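Local coordinates for protein D-galactonate dehydratase family member SEN1436 (Salmonella enterica subsp. enterica serovar Enteritidis, PDB 3TW9) that dehydrates D-gluconate to 2-dehydro-3-deoxy-D-gluconate at a low rate in vitro, using one magnesium ion per subunit, at residues 251-254 / 255-259; 276-279 / 280-283; 329-332 / 333-337. One frame throughout, in Å; residues are numbered along the deposited sequence.

Contact 1 (251-254 / 255-259); sequences ERVT and PVTAI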
# COMPACT_ATOMS: atom_id res chain seq x y z
N GLU C 251 -14.76 -17.07 -17.30
CA GLU C 251 -16.17 -16.68 -17.18
C GLU C 251 -17.15 -17.45 -18.07
O GLU C 251 -18.26 -16.96 -18.35
CB GLU C 251 -16.33 -15.13 -17.29
CG GLU C 251 -16.03 -14.46 -18.68
CD GLU C 251 -16.41 -12.99 -18.78
OE1 GLU C 251 -16.29 -12.37 -19.88
OE2 GLU C 251 -16.81 -12.42 -17.77
N ARG C 252 -16.79 -18.67 -18.48
CA ARG C 252 -17.55 -19.38 -19.53
C ARG C 252 -18.74 -20.24 -19.04
O ARG C 252 -19.53 -20.71 -19.86
CB ARG C 252 -16.60 -20.21 -20.42
CG ARG C 252 -15.74 -19.33 -21.34
CD ARG C 252 -14.70 -20.17 -22.09
NE ARG C 252 -13.69 -20.79 -21.22
CZ ARG C 252 -12.98 -21.88 -21.53
NH1 ARG C 252 -13.19 -22.49 -22.70
NH2 ARG C 252 -12.09 -22.38 -20.68
N VAL C 253 -18.88 -20.41 -17.73
CA VAL C 253 -19.93 -21.30 -17.19
C VAL C 253 -20.75 -20.60 -16.12
O VAL C 253 -20.34 -19.54 -15.65
CB VAL C 253 -19.37 -22.63 -16.60
CG1 VAL C 253 -18.63 -23.46 -17.68
CG2 VAL C 253 -18.45 -22.38 -15.40
N THR C 254 -21.90 -21.18 -15.75
CA THR C 254 -22.72 -20.57 -14.68
C THR C 254 -21.98 -20.73 -13.38
O THR C 254 -21.11 -21.62 -13.23
CB THR C 254 -24.12 -21.24 -14.50
OG1 THR C 254 -23.94 -22.61 -14.10
CG2 THR C 254 -24.98 -21.08 -15.74
N PRO C 255 -22.30 -19.87 -12.41
CA PRO C 255 -21.52 -19.94 -11.18
C PRO C 255 -21.51 -21.29 -10.48
O PRO C 255 -20.44 -21.74 -10.09
CB PRO C 255 -22.16 -18.86 -10.32
CG PRO C 255 -22.61 -17.83 -11.32
CD PRO C 255 -23.15 -18.66 -12.47
N VAL C 256 -22.67 -21.95 -10.34
CA VAL C 256 -22.66 -23.22 -9.61
C VAL C 256 -21.88 -24.30 -10.40
O VAL C 256 -21.25 -25.17 -9.81
CB VAL C 256 -24.09 -23.69 -9.21
CG1 VAL C 256 -24.88 -24.17 -10.42
CG2 VAL C 256 -24.02 -24.79 -8.13
N THR C 257 -21.90 -24.20 -11.73
CA THR C 257 -21.03 -25.05 -12.57
C THR C 257 -19.54 -24.84 -12.21
O THR C 257 -18.80 -25.81 -12.05
CB THR C 257 -21.29 -24.81 -14.04
OG1 THR C 257 -22.68 -25.07 -14.31
CG2 THR C 257 -20.42 -25.72 -14.92
N ALA C 258 -19.14 -23.58 -12.07
CA ALA C 258 -17.75 -23.25 -11.69
C ALA C 258 -17.39 -23.73 -10.30
O ALA C 258 -16.26 -24.20 -10.05
CB ALA C 258 -17.50 -21.78 -11.83
N ILE C 259 -18.35 -23.62 -9.38
CA ILE C 259 -18.18 -24.13 -8.01
C ILE C 259 -17.98 -25.65 -8.00
O ILE C 259 -17.04 -26.16 -7.38
CB ILE C 259 -19.37 -23.73 -7.08
CG1 ILE C 259 -19.41 -22.20 -6.96
CG2 ILE C 259 -19.29 -24.44 -5.68
CD1 ILE C 259 -20.62 -21.61 -6.16

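Contact 2 (276-279 / 280-283); sequences PVAP and ENID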
# COMPACT_ATOMS: atom_id res chain seq x y z
N PRO C 276 -13.35 -18.05 -12.35
CA PRO C 276 -14.48 -18.95 -12.30
C PRO C 276 -15.83 -18.21 -12.47
O PRO C 276 -16.83 -18.82 -12.81
CB PRO C 276 -14.38 -19.57 -10.89
CG PRO C 276 -13.61 -18.59 -10.08
CD PRO C 276 -12.61 -18.03 -11.07
N VAL C 277 -15.84 -16.91 -12.18
CA VAL C 277 -17.05 -16.10 -12.41
C VAL C 277 -16.69 -14.84 -13.18
O VAL C 277 -15.54 -14.39 -13.15
CB VAL C 277 -17.82 -15.74 -11.10
CG1 VAL C 277 -18.27 -17.00 -10.41
CG2 VAL C 277 -16.96 -14.88 -10.12
N ALA C 278 -17.69 -14.28 -13.85
CA ALA C 278 -17.63 -12.93 -14.41
C ALA C 278 -17.56 -11.88 -13.28
O ALA C 278 -18.03 -12.13 -12.16
CB ALA C 278 -18.89 -12.70 -15.24
N PRO C 279 -17.00 -10.68 -13.56
CA PRO C 279 -17.00 -9.61 -12.57
C PRO C 279 -18.41 -9.27 -12.07
O PRO C 279 -18.60 -8.97 -10.89
CB PRO C 279 -16.48 -8.40 -13.33
CG PRO C 279 -15.74 -8.95 -14.46
CD PRO C 279 -16.34 -10.25 -14.82
N GLU C 280 -19.39 -9.39 -12.96
CA GLU C 280 -20.79 -9.11 -12.59
C GLU C 280 -21.38 -10.15 -11.61
O GLU C 280 -22.44 -9.91 -10.98
CB GLU C 280 -21.66 -9.05 -13.83
CG GLU C 280 -21.32 -7.87 -14.71
CD GLU C 280 -20.26 -8.16 -15.76
OE1 GLU C 280 -19.59 -9.22 -15.73
OE2 GLU C 280 -20.07 -7.29 -16.63
N ASN C 281 -20.67 -11.25 -11.45
CA ASN C 281 -21.10 -12.34 -10.58
C ASN C 281 -20.18 -12.60 -9.40
O ASN C 281 -20.19 -13.69 -8.84
CB ASN C 281 -21.27 -13.66 -11.38
CG ASN C 281 -22.54 -13.64 -12.24
OD1 ASN C 281 -23.55 -13.03 -11.86
ND2 ASN C 281 -22.50 -14.32 -13.40
N ILE C 282 -19.39 -11.59 -8.99
CA ILE C 282 -18.46 -11.79 -7.87
C ILE C 282 -19.19 -12.13 -6.58
O ILE C 282 -18.57 -12.67 -5.70
CB ILE C 282 -17.49 -10.61 -7.58
CG1 ILE C 282 -18.28 -9.34 -7.27
CG2 ILE C 282 -16.49 -10.44 -8.73
CD1 ILE C 282 -17.44 -8.22 -6.75
N ASP C 283 -20.51 -11.88 -6.55
CA ASP C 283 -21.33 -12.20 -5.39
C ASP C 283 -21.58 -13.71 -5.21
O ASP C 283 -22.26 -14.12 -4.27
CB ASP C 283 -22.62 -11.35 -5.32
CG ASP C 283 -23.51 -11.48 -6.56
OD1 ASP C 283 -23.21 -12.26 -7.51
OD2 ASP C 283 -24.55 -10.79 -6.57
O HOH W 1 -20.08 -15.78 -14.13

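Contact 3 (329-332 / 333-337); sequences GITP and ARKLA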
# COMPACT_ATOMS: atom_id res chain seq x y z
N GLY C 329 -2.57 2.03 -13.82
CA GLY C 329 -1.13 2.23 -13.65
C GLY C 329 -0.47 1.59 -12.45
O GLY C 329 -1.10 0.83 -11.69
N ILE C 330 0.81 1.95 -12.26
CA ILE C 330 1.64 1.48 -11.13
C ILE C 330 1.14 2.02 -9.80
O ILE C 330 1.09 1.28 -8.81
CB ILE C 330 3.14 1.86 -11.39
CG1 ILE C 330 3.70 0.97 -12.52
CG2 ILE C 330 4.01 1.78 -10.11
CD1 ILE C 330 5.07 1.40 -13.06
N THR C 331 0.73 3.29 -9.77
CA THR C 331 0.21 3.88 -8.53
C THR C 331 -0.95 3.03 -7.95
O THR C 331 -0.83 2.54 -6.83
CB THR C 331 -0.16 5.37 -8.72
OG1 THR C 331 1.04 6.11 -9.01
CG2 THR C 331 -0.87 5.95 -7.48
N PRO C 332 -2.03 2.81 -8.72
CA PRO C 332 -3.07 1.96 -8.11
C PRO C 332 -2.72 0.48 -7.97
O PRO C 332 -3.17 -0.15 -7.00
CB PRO C 332 -4.27 2.14 -9.05
CG PRO C 332 -3.65 2.59 -10.34
CD PRO C 332 -2.54 3.48 -9.93
N ALA C 333 -1.93 -0.08 -8.90
CA ALA C 333 -1.59 -1.50 -8.83
C ALA C 333 -0.74 -1.81 -7.59
O ALA C 333 -0.92 -2.85 -6.96
CB ALA C 333 -0.87 -1.96 -10.08
N ARG C 334 0.17 -0.91 -7.26
CA ARG C 334 1.00 -1.00 -6.07
C ARG C 334 0.14 -1.01 -4.81
O ARG C 334 0.36 -1.82 -3.89
CB ARG C 334 2.00 0.17 -6.03
CG ARG C 334 3.40 -0.22 -5.69
CD ARG C 334 3.59 -0.37 -4.21
NE ARG C 334 4.37 -1.56 -3.92
CZ ARG C 334 5.18 -1.72 -2.87
NH1 ARG C 334 5.33 -0.76 -1.97
NH2 ARG C 334 5.83 -2.86 -2.73
N LYS C 335 -0.86 -0.14 -4.77
CA LYS C 335 -1.79 -0.06 -3.63
C LYS C 335 -2.55 -1.35 -3.48
O LYS C 335 -2.73 -1.85 -2.36
CB LYS C 335 -2.73 1.13 -3.74
CG LYS C 335 -2.01 2.44 -3.59
CD LYS C 335 -2.99 3.59 -3.63
CE LYS C 335 -2.21 4.89 -3.70
NZ LYS C 335 -3.11 5.99 -4.18
N LEU C 336 -2.96 -1.92 -4.63
CA LEU C 336 -3.72 -3.15 -4.65
C LEU C 336 -2.83 -4.33 -4.20
O LEU C 336 -3.27 -5.19 -3.45
CB LEU C 336 -4.27 -3.37 -6.06
CG LEU C 336 -4.93 -4.70 -6.42
CD1 LEU C 336 -6.02 -5.09 -5.41
CD2 LEU C 336 -5.52 -4.53 -7.80
N ALA C 337 -1.58 -4.35 -4.67
CA ALA C 337 -0.61 -5.38 -4.27
C ALA C 337 -0.43 -5.37 -2.74
O ALA C 337 -0.44 -6.41 -2.10
CB ALA C 337 0.74 -5.11 -4.95

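Contact 1 (251-254 / 255-259)
Thr254 and Thr257 meet through their hydroxyls at the start of helix 255-265, in the classical setting of an N-cap threonine followed by proline in the first turn. From CB, held close to Pro255 CD (3.4 Å) by the peptide bond that joins the two residues, the side chain of Thr254 carries OG1 into the position between its own backbone N and carbonyl carbon (chi1 63°). That torsion brings the oxygen over the first turn, where Thr254 OG1 lies 2.8 Å from Thr257 OG1 and 3.4 Å from Thr257 CB. The two side chains cross obliquely. The backbone supplies a firm link: Ala258 N donates to Thr254 O at 3.0 Å, with an N-H...O angle of 159°, and so closes the first helical turn.

An apolar patch accompanies these polar links. Val253 meets the methyl of Thr257 nearly at a right angle, its CB 3.7 Å from Thr257 CG2, while Val253 CG2 reaches Ala258 CB at 3.7 Å. Pro221 and Tyr224 of helix 221-239 also pack on Val253, and Tyr224 forms a cation-pi pair with Arg252, which ties this loop to the preceding helix of the barrel.

Thr257 divides its two branches, OG1 toward Thr254 and the CG2 methyl toward Val253. Such a division is consistent with a helix start held by the Ala258 N to Thr254 O bond and by apolar packing, just beyond the strand 244-248 that ends in the magnesium ligand Asp248.

Contact 2 (276-279 / 280-283)
Asn281 N donates a hydrogen bond to Ala278 O at 2.9 Å, closing a tight turn with an N-H...O angle of 151°. The donor stands above the carbonyl plane, 59° out of it, so the bond does not follow a lone pair. One residue further on, Ile282 N makes a weak bond of 3.3 Å to Pro279 O. A water adds a polar bridge, accepting from Ala278 N at 2.8 Å and from Asn281 ND2 at 2.9 Å; the side-chain amide is thereby linked to the backbone N of the turn's first residue.

These i to i+3 bonds give the segment its 3-10 character. It belongs to the loop between strand 272-274, which ends in the magnesium ligand Glu274, and helix 285-291 of the enolase-superfamily barrel. Pro279 itself lies about 8 Å, side chain to side chain, from Glu300, another ligand of the metal.

Apolar and mixed contacts fill the turn. Glu280 runs beside the ring of Pro279, both pointing the same way, and a bend at chi2 (90°) turns the carboxylate back: OE1 comes 3.5 Å from Pro279 CD and 3.6 Å from Ala278 CB. The same oxygen has a long, weak ion pair with Arg441. On another side of the turn, Val277 CB packs against Asn281 CB at 4.0 Å, while Ile282 CG2 rests near Pro279 O. Met298 of strand 296-298 touches both Val277 and Ile282.

Contact 3 (329-332 / 333-337)
Helix 330-342 connects strands 319-320 and 346-347 as the helix of a beta-alpha-beta unit in the barrel domain, and its first turns illustrate how an alpha-helix is started from a glycine N-cap. Gly329 O accepts from Ala333 N at 3.0 Å, and Ile330 O from Arg334 N at 2.8 Å with an N-H...O angle of 162°. Lys335 N reaches Thr331 O more weakly, at 3.4 Å, before the regular bond from Leu336 N to Pro332 O at 3.0 Å. Pro332, lacking an amide hydrogen, occupies the first turn, where no helical partner is required for its nitrogen.

Among the side chains, Thr331 and Lys335 lie alongside each other, pointing the same way. The lysine leaves with CG beside its backbone N (chi1 -68°) and is extended from there, which draws CG to 3.4 Å from Thr331 O and ends with NZ 4.0 Å from Thr331 CG2. The methyl branch of the threonine thus flanks the ammonium end, while its hydroxyl is engaged by Asp120 and Trp124. Lys335 NZ forms salt bridges with Glu94 and with Glu341 of the second subunit, so its charge is probably offset by two carboxylates, one in each subunit. On other faces of the turn, Ala333 CB touches Gly329 O at 3.2 Å and Arg334 CB approaches Ile330 O at 3.1 Å.

Around this start, helix 93-101 packs on Thr331, Pro332 and Lys335, helix 357-369 on Ile330, Ala333 and Arg334, and helix 305-313 on Leu336, which also touches Cys322 in the loop after strand 319-320; the helix then leads on to strand 346-347.

How the contacts relate
Contacts 1 and 2 belong to adjoining units of the barrel and touch, their centres 9 Å apart: Ala258 CB meets Pro276 O at 3.2 Å, and Glu251 OE2 meets Ala278 CB at 3.3 Å. Contact 3 stands apart, its nearest atoms about 12 Å from contact 2 and about 17 Å from contact 1. Burial rises along the series, from the surface helix start of 251-259, through the partly buried turn of 276-283, to the buried helix start of 329-337. The chemistry differs too: two neighbouring threonine hydroxyls beside a helical backbone bond in the first, a bridging water in the second, and in the third a lysine whose charged partners lie outside the contact, on another helix and the second subunit.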